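Local structure of extracellular ligand-binding receptor (Rhodopseudomonas palustris, 4F06) at residues V8-T13 against F47-E52; V73-G78 against K96-V101. The protein binds p-hydroxybenzoic acid and probably delivers such lignin-derived aromatic compounds to an ABC transporter as its solute-binding component. All coordinates share one frame; numbering follows the deposited sequence. Where two conformers were deposited one is given.

Contact 1. Residues V8-T13 against F47-E52; sequences VGVIGT and FVYRDE. With SO4 (sulfate ion), chain H.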
ATOM      1  N   VAL A   8       3.781  15.376 -14.627  1.00  8.21           N
ATOM      2  CA  VAL A   8       3.845  14.677 -13.364  1.00  7.57           C
ATOM      3  C   VAL A   8       4.703  13.474 -13.610  1.00  7.64           C
ATOM      4  O   VAL A   8       4.408  12.684 -14.506  1.00  8.63           O
ATOM      5  CB  VAL A   8       2.424  14.239 -12.878  1.00  8.88           C
ATOM      6  CG1 VAL A   8       2.520  13.421 -11.592  1.00  9.67           C
ATOM      7  CG2 VAL A   8       1.537  15.452 -12.697  1.00  9.16           C
ATOM      8  N   GLY A   9       5.752  13.290 -12.796  1.00  7.44           N
ATOM      9  CA  GLY A   9       6.646  12.124 -12.985  1.00  7.76           C
ATOM     10  C   GLY A   9       6.271  11.024 -12.016  1.00  6.79           C
ATOM     11  O   GLY A   9       6.263  11.227 -10.807  1.00  9.23           O
ATOM     12  N   VAL A  10       5.908   9.852 -12.562  1.00  6.72           N
ATOM     13  CA  VAL A  10       5.479   8.720 -11.756  1.00  6.44           C
ATOM     14  C   VAL A  10       6.571   7.675 -11.779  1.00  6.99           C
ATOM     15  O   VAL A  10       6.929   7.166 -12.864  1.00  8.63           O
ATOM     16  CB  VAL A  10       4.184   8.118 -12.330  1.00  6.94           C
ATOM     17  CG1 VAL A  10       3.742   6.943 -11.466  1.00  9.63           C
ATOM     18  CG2 VAL A  10       3.050   9.159 -12.400  1.00  8.66           C
ATOM     19  N   ILE A  11       7.100   7.342 -10.611  1.00  6.45           N
ATOM     20  CA  ILE A  11       8.122   6.288 -10.528  1.00  6.18           C
ATOM     21  C   ILE A  11       7.417   5.064  -9.937  1.00  6.65           C
ATOM     22  O   ILE A  11       6.773   5.135  -8.889  1.00  7.57           O
ATOM     23  CB  ILE A  11       9.286   6.746  -9.611  1.00  7.90           C
ATOM     24  CG1 ILE A  11      10.017   7.960 -10.243  1.00  7.87           C
ATOM     25  CG2 ILE A  11      10.245   5.550  -9.340  1.00  8.95           C
ATOM     26  CD1 ILE A  11      10.943   8.655  -9.272  1.00  9.31           C
ATOM     27  N   GLY A  12       7.533   3.922 -10.612  1.00  6.69           N
ATOM     28  CA  GLY A  12       6.895   2.696 -10.096  1.00  7.35           C
ATOM     29  C   GLY A  12       7.537   1.497 -10.688  1.00  6.93           C
ATOM     30  O   GLY A  12       8.399   1.625 -11.564  1.00  8.31           O
ATOM     31  N   THR A  13       7.130   0.329 -10.217  1.00  7.01           N
ATOM     32  CA  THR A  13       7.702  -0.920 -10.716  1.00  6.88           C
ATOM     33  C   THR A  13       6.975  -1.283 -12.004  1.00  6.74           C
ATOM     34  O   THR A  13       5.952  -1.963 -11.997  1.00  7.84           O
ATOM     35  CB  THR A  13       7.609  -2.020  -9.633  1.00  6.66           C
ATOM     36  OG1 THR A  13       6.261  -2.070  -9.140  1.00  7.78           O
ATOM     37  CG2 THR A  13       8.535  -1.724  -8.484  1.00  8.67           C
ATOM     38  N   PHE A  47       1.107  12.657 -17.427  1.00  8.79           N
ATOM     39  CA  PHE A  47       1.841  11.753 -16.555  1.00  9.03           C
ATOM     40  C   PHE A  47       2.916  11.045 -17.363  1.00  9.36           C
ATOM     41  O   PHE A  47       2.651  10.524 -18.459  1.00 12.14           O
ATOM     42  CB  PHE A  47       0.858  10.769 -15.936  1.00  9.89           C
ATOM     43  CG  PHE A  47      -0.122  11.418 -14.984  1.00  9.80           C
ATOM     44  CD1 PHE A  47      -1.346  11.940 -15.457  1.00 11.32           C
ATOM     45  CD2 PHE A  47       0.161  11.474 -13.593  1.00 10.13           C
ATOM     46  CE1 PHE A  47      -2.244  12.560 -14.587  1.00 11.50           C
ATOM     47  CE2 PHE A  47      -0.756  12.089 -12.729  1.00 11.19           C
ATOM     48  CZ  PHE A  47      -1.957  12.611 -13.220  1.00 11.19           C
ATOM     49  N   VAL A  48       4.133  11.048 -16.809  0.50  8.44           N
ATOM     50  CA  VAL A  48       5.371  10.476 -17.405  0.50  8.80           C
ATOM     51  C   VAL A  48       5.860   9.362 -16.461  0.50  8.92           C
ATOM     52  O   VAL A  48       6.056   9.618 -15.275  0.50 12.71           O
ATOM     53  CB  VAL A  48       6.471  11.569 -17.542  0.50  8.45           C
ATOM     54  CG1 VAL A  48       7.721  11.001 -18.244  0.50  9.85           C
ATOM     55  CG2 VAL A  48       5.904  12.793 -18.282  0.50  9.00           C
ATOM     56  N   TYR A  49       6.037   8.137 -16.966  1.00  7.70           N
ATOM     57  CA  TYR A  49       6.343   6.989 -16.102  1.00  8.41           C
ATOM     58  C   TYR A  49       7.805   6.590 -16.203  1.00  7.65           C
ATOM     59  O   TYR A  49       8.370   6.515 -17.305  1.00  9.66           O
ATOM     60  CB  TYR A  49       5.435   5.780 -16.474  1.00  9.06           C
ATOM     61  CG  TYR A  49       3.975   6.103 -16.262  1.00  9.44           C
ATOM     62  CD1 TYR A  49       3.225   6.734 -17.255  1.00  9.64           C
ATOM     63  CD2 TYR A  49       3.364   5.807 -15.042  1.00  8.65           C
ATOM     64  CE1 TYR A  49       1.888   7.047 -17.023  1.00 10.72           C
ATOM     65  CE2 TYR A  49       2.034   6.123 -14.820  1.00  9.82           C
ATOM     66  CZ  TYR A  49       1.314   6.746 -15.799  1.00  9.42           C
ATOM     67  OH  TYR A  49      -0.016   7.060 -15.574  1.00 11.26           O
ATOM     68  N   ARG A  50       8.403   6.253 -15.069  1.00  7.80           N
ATOM     69  CA  ARG A  50       9.774   5.762 -15.039  1.00  6.52           C
ATOM     70  C   ARG A  50       9.812   4.528 -14.140  1.00  7.25           C
ATOM     71  O   ARG A  50       9.004   4.380 -13.203  1.00  8.01           O
ATOM     72  CB  ARG A  50      10.704   6.851 -14.474  1.00  8.80           C
ATOM     73  CG  ARG A  50      10.830   8.105 -15.333  1.00  9.60           C
ATOM     74  CD  ARG A  50      11.481   7.785 -16.681  1.00 11.08           C
ATOM     75  NE  ARG A  50      11.625   8.979 -17.537  1.00 13.79           N
ATOM     76  CZ  ARG A  50      10.820   9.296 -18.539  1.00 14.75           C
ATOM     77  NH1 ARG A  50       9.776   8.519 -18.831  1.00 15.75           N
ATOM     78  NH2 ARG A  50      11.072  10.397 -19.257  1.00 18.43           N
ATOM     79  N   ASP A  51      10.781   3.645 -14.395  1.00  8.68           N
ATOM     80  CA  ASP A  51      10.759   2.299 -13.816  1.00  8.00           C
ATOM     81  C   ASP A  51      11.743   2.138 -12.648  1.00  8.17           C
ATOM     82  O   ASP A  51      12.964   2.085 -12.806  1.00  8.85           O
ATOM     83  CB  ASP A  51      11.060   1.318 -14.956  1.00  8.75           C
ATOM     84  CG  ASP A  51      10.868  -0.119 -14.591  1.00  8.96           C
ATOM     85  OD1 ASP A  51      10.393  -0.467 -13.465  1.00  9.74           O
ATOM     86  OD2 ASP A  51      11.189  -0.927 -15.491  1.00 12.83           O
ATOM     87  N   GLU A  52      11.144   2.016 -11.479  1.00  8.88           N
ATOM     88  CA  GLU A  52      11.822   1.795 -10.254  1.00  9.48           C
ATOM     89  C   GLU A  52      12.494   0.410 -10.136  1.00  8.42           C
ATOM     90  O   GLU A  52      13.545   0.271  -9.447  1.00  9.26           O
ATOM     91  CB  GLU A  52      10.668   1.937  -9.241  1.00 14.27           C
ATOM     92  CG  GLU A  52      10.970   1.628  -7.847  1.00 14.84           C
ATOM     93  CD  GLU A  52       9.803   1.888  -6.888  1.00  8.61           C
ATOM     94  OE1 GLU A  52       8.694   2.365  -7.309  1.00  9.07           O
ATOM     95  OE2 GLU A  52      10.022   1.587  -5.736  1.00  8.74           O
TER
HETATM   96  S   SO4 H 407       8.259   9.853 -22.010  1.00 51.76           S
HETATM   97  O1  SO4 H 407       8.529   9.335 -23.378  1.00 75.08           O
HETATM   98  O2  SO4 H 407       9.427  10.665 -21.560  1.00 58.62           O
HETATM   99  O3  SO4 H 407       7.051  10.728 -22.048  1.00 60.57           O
HETATM  100  O4  SO4 H 407       8.007   8.731 -21.058  1.00 41.29           O
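Val-8 to Gly-12 and Phe-47 to Asp-51 run side by side as parallel strands of the N-terminal sheet of a periplasmic binding protein, linked by the right-handed crossover through helix 19-36 usual in such alpha/beta domains. Four backbone bonds join them in parallel register, and a fifth, from Glu-52 N to Gly-12 O, continues the pairing just past the strand. Val-48 reaches back and forward: its N donates to Val-8 O, and its O takes the N-H of Val-10 at 2.7 Å, almost straight at 177°. Arg-50 repeats the pattern with Val-10 O and Gly-12 N.

Apolar contacts lie on the face bearing Val-8, Val-10, Phe-47 and Tyr-49, which helix 19-36 covers through Ile-29. Val-8 CB stands 3.6 Å from Phe-47 CD2, and Val-10 CG2 comes to the edge of the same ring. Next along, Val-10 CB meets Tyr-49 CD2 at 3.7 Å, the two side chains pointing the same way. Branched valines suit this place because each brings two methyls against flat rings.

On the other face Ile-11 and Val-48 pack on Leu-67 of helix 57-69, and Arg-50 carries its charge outward. Bent about CB-CG (chi2 -64°), it folds back so that NH1 donates to Tyr-49 O, while NH1 and NH2 grip O4 and O2 of a sulfate ion, probably from the crystallisation liquor, at the guanidinium edge; NE pairs with Glu-66. An alanine here would probably leave Glu-66 without its charge partner.

At the strand ends, the Asp-51 carboxylate accepts from Ser-15 and the N-H of Met-14. Glu-52, its chain extended, sends its carboxylate to Asn-84 and to the backbone N-H groups of Tyr-80 and Phe-81, two residues of the p-hydroxybenzoic acid pocket. OE1, the atom that takes the N-H of Tyr-80, also lies 3.3 Å from Gly-12 CA.

Contact 2. Residues V73-G78 against K96-V101; sequences VQYLAG and KVPMVV
Leu-76 and Val-97 meet on the side of the sheet covered by helix 57-69. CB of Leu-76 lies 3.9 Å from Pro-98 O, the acceptor of its own backbone N-H. CG, placed anti to the carbonyl carbon (chi1 -74°), then reaches Val-97 CG1 at 3.8 Å; CD1 touches that same methyl, and CD2 packs against Gly-9 O of the adjoining strand. Leucine suits the place because its forked tip can fill the space between these strands and Ala-64, Leu-67 and Ile-68 of the helix.

Val-97 CG1 also lies against Gln-74 O, and its CG2 against Val-73 O. Pro-98 has no N-H to leave without a partner; its ring crosses Tyr-75 obliquely, Pro-98 CD 3.8 Å from Tyr-75 CD1, and helix 283-301 packs on the tyrosine through Met-298 and Ile-299. Where the two segments diverge, a water donates to both Gln-74 O and Lys-96 O, joining two carbonyls that could not bond each other.

Backbone bonds complete the pairing: Leu-76 N to Pro-98 O at 178°, Val-100 N to Leu-76 O, and Gly-78 N to Val-100 O. Gly-78 adopts angles (phi 115°, psi -128°) that would jam a CB against the preceding carbonyl. Parallel strands joined through helices 82-88 and 92-95 in this way form the beta-alpha-beta unit of a periplasmic binding protein domain.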
ATOM      1  N   VAL A  73       9.122  18.310 -14.401  1.00  8.29           N
ATOM      2  CA  VAL A  73       7.877  17.988 -13.717  1.00  7.98           C
ATOM      3  C   VAL A  73       7.614  18.931 -12.550  1.00  7.74           C
ATOM      4  O   VAL A  73       8.550  19.362 -11.868  1.00  9.49           O
ATOM      5  CB  VAL A  73       7.835  16.521 -13.206  1.00  7.74           C
ATOM      6  CG1 VAL A  73       8.045  15.542 -14.360  1.00  9.15           C
ATOM      7  CG2 VAL A  73       8.827  16.208 -12.065  1.00  9.47           C
ATOM      8  N   GLN A  74       6.335  19.237 -12.353  1.00  7.96           N
ATOM      9  CA  GLN A  74       5.942  20.012 -11.182  1.00  7.88           C
ATOM     10  C   GLN A  74       5.666  19.139  -9.971  1.00  6.76           C
ATOM     11  O   GLN A  74       5.656  19.634  -8.824  1.00  8.21           O
ATOM     12  CB  GLN A  74       4.736  20.895 -11.462  1.00 10.02           C
ATOM     13  CG  GLN A  74       5.033  22.091 -12.334  1.00 10.66           C
ATOM     14  CD  GLN A  74       3.889  23.088 -12.276  1.00 11.13           C
ATOM     15  OE1 GLN A  74       3.184  23.154 -11.287  1.00 17.40           O
ATOM     16  NE2 GLN A  74       3.736  23.886 -13.298  1.00 13.82           N
ATOM     17  N   TYR A  75       5.402  17.826 -10.189  1.00  6.77           N
ATOM     18  CA  TYR A  75       5.018  16.886  -9.126  1.00  6.23           C
ATOM     19  C   TYR A  75       5.668  15.551  -9.436  1.00  5.83           C
ATOM     20  O   TYR A  75       5.809  15.197 -10.610  1.00  7.14           O
ATOM     21  CB  TYR A  75       3.481  16.682  -9.091  1.00  7.32           C
ATOM     22  CG  TYR A  75       2.752  17.979  -8.811  1.00  7.28           C
ATOM     23  CD1 TYR A  75       2.583  18.442  -7.493  1.00  8.65           C
ATOM     24  CD2 TYR A  75       2.359  18.793  -9.862  1.00  8.26           C
ATOM     25  CE1 TYR A  75       2.029  19.697  -7.249  1.00  9.40           C
ATOM     26  CE2 TYR A  75       1.796  20.033  -9.635  1.00  9.27           C
ATOM     27  CZ  TYR A  75       1.654  20.494  -8.339  1.00  9.26           C
ATOM     28  OH  TYR A  75       1.147  21.755  -8.034  1.00 11.08           O
ATOM     29  N   LEU A  76       6.025  14.846  -8.362  1.00  6.54           N
ATOM     30  CA  LEU A  76       6.463  13.442  -8.479  1.00  5.73           C
ATOM     31  C   LEU A  76       5.406  12.568  -7.771  1.00  5.63           C
ATOM     32  O   LEU A  76       4.639  13.049  -6.908  1.00  6.57           O
ATOM     33  CB  LEU A  76       7.833  13.231  -7.782  1.00  7.41           C
ATOM     34  CG  LEU A  76       9.011  13.807  -8.563  1.00  7.26           C
ATOM     35  CD1 LEU A  76      10.216  13.977  -7.655  1.00  9.65           C
ATOM     36  CD2 LEU A  76       9.347  12.878  -9.728  1.00  8.63           C
ATOM     37  N   ALA A  77       5.378  11.296  -8.121  1.00  6.34           N
ATOM     38  CA  ALA A  77       4.386  10.400  -7.539  1.00  6.29           C
ATOM     39  C   ALA A  77       4.851   8.971  -7.670  1.00  6.03           C
ATOM     40  O   ALA A  77       5.703   8.655  -8.517  1.00  7.05           O
ATOM     41  CB  ALA A  77       3.028  10.526  -8.240  1.00  7.98           C
ATOM     42  N   GLY A  78       4.279   8.100  -6.840  1.00  6.99           N
ATOM     43  CA  GLY A  78       4.487   6.659  -7.006  1.00  6.68           C
ATOM     44  C   GLY A  78       5.237   6.093  -5.837  1.00  6.02           C
ATOM     45  O   GLY A  78       4.870   6.334  -4.666  1.00  6.97           O
ATOM     46  N   LYS A  96      11.617  22.130  -5.073  0.50  8.37           N
ATOM     47  CA  LYS A  96      10.254  22.708  -5.000  0.50  9.24           C
ATOM     48  C   LYS A  96       9.230  21.855  -5.743  0.50  8.32           C
ATOM     49  O   LYS A  96       8.346  22.370  -6.432  0.50  9.92           O
ATOM     50  CB  LYS A  96      10.214  24.174  -5.448  0.50 10.54           C
ATOM     51  CG  LYS A  96      11.098  25.078  -4.598  0.50 13.22           C
ATOM     52  CD  LYS A  96      10.960  26.544  -5.014  0.50 15.45           C
ATOM     53  CE  LYS A  96      11.826  27.445  -4.137  0.50 20.46           C
ATOM     54  NZ  LYS A  96      11.242  27.568  -2.773  0.50 26.63           N
ATOM     55  N   VAL A  97       9.349  20.531  -5.578  1.00  7.77           N
ATOM     56  CA  VAL A  97       8.486  19.555  -6.237  1.00  7.48           C
ATOM     57  C   VAL A  97       7.879  18.620  -5.162  1.00  6.94           C
ATOM     58  O   VAL A  97       8.583  17.861  -4.522  1.00  9.32           O
ATOM     59  CB  VAL A  97       9.312  18.722  -7.237  1.00  7.76           C
ATOM     60  CG1 VAL A  97       8.541  17.548  -7.822  1.00  8.58           C
ATOM     61  CG2 VAL A  97       9.835  19.623  -8.387  1.00 10.25           C
ATOM     62  N   PRO A  98       6.530  18.655  -4.980  1.00  7.35           N
ATOM     63  CA  PRO A  98       5.941  17.698  -4.039  1.00  7.25           C
ATOM     64  C   PRO A  98       5.951  16.276  -4.575  1.00  7.54           C
ATOM     65  O   PRO A  98       6.016  16.074  -5.790  1.00  9.36           O
ATOM     66  CB  PRO A  98       4.491  18.189  -3.881  1.00  9.11           C
ATOM     67  CG  PRO A  98       4.542  19.660  -4.321  1.00  9.11           C
ATOM     68  CD  PRO A  98       5.567  19.690  -5.428  1.00  8.44           C
HETATM   69  N   MSE A  99       5.843  15.314  -3.655  1.00  7.75           N
HETATM   70  CA  MSE A  99       5.763  13.900  -3.999  1.00  7.04           C
HETATM   71  C   MSE A  99       4.529  13.310  -3.357  1.00  6.66           C
HETATM   72  O   MSE A  99       4.325  13.379  -2.125  1.00  8.22           O
HETATM   73  CB  MSE A  99       7.013  13.153  -3.526  1.00  8.95           C
HETATM   74  CG  MSE A  99       6.959  11.632  -3.831  1.00 10.78           C
HETATM   75 SE   MSE A  99       8.657  10.669  -3.484  0.75 13.60          SE
HETATM   76  CE  MSE A  99       8.832  10.743  -1.550  1.00 13.11           C
ATOM     77  N   VAL A 100       3.715  12.679  -4.211  1.00  6.17           N
ATOM     78  CA  VAL A 100       2.545  11.942  -3.736  1.00  6.21           C
ATOM     79  C   VAL A 100       2.886  10.457  -3.710  1.00  6.00           C
ATOM     80  O   VAL A 100       3.034   9.811  -4.748  1.00  7.01           O
ATOM     81  CB  VAL A 100       1.351  12.196  -4.681  1.00  7.99           C
ATOM     82  CG1 VAL A 100       0.133  11.462  -4.120  1.00  9.74           C
ATOM     83  CG2 VAL A 100       1.060  13.699  -4.779  1.00  9.24           C
ATOM     84  N   VAL A 101       3.107   9.935  -2.509  1.00  5.52           N
ATOM     85  CA  VAL A 101       3.516   8.552  -2.351  1.00  5.40           C
ATOM     86  C   VAL A 101       2.279   7.675  -2.517  1.00  5.47           C
ATOM     87  O   VAL A 101       1.282   7.835  -1.795  1.00  6.16           O
ATOM     88  CB  VAL A 101       4.194   8.316  -0.975  1.00  5.43           C
ATOM     89  CG1 VAL A 101       4.454   6.844  -0.704  1.00  7.17           C
ATOM     90  CG2 VAL A 101       5.498   9.099  -0.929  1.00  7.47           C
TER
HETATM   91  O   HOH W   1       5.965  22.188  -7.874  1.00 11.39           O

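From the N terminus, strand 5-12 runs into helix 19-36, and the chain returns along strand 43-51, where contact 1 closes the first loop. Helix 57-69 then leads to strand 75-78; helices 82-88 and 92-95 follow before strand 99-101 closes contact 2. The two loops come in series, neither nesting nor crossing, yet they merge in space because strand 75-78 lies on the other side of strand 5-12 from strand 43-51. Probable hydrogen bonds from Ala-77 N to Gly-9 O and from Ile-11 N to Ala-77 O join the contacts. Together they give four consecutive strands of one sheet, in the order 43-51, 5-12, 75-78, 99-101.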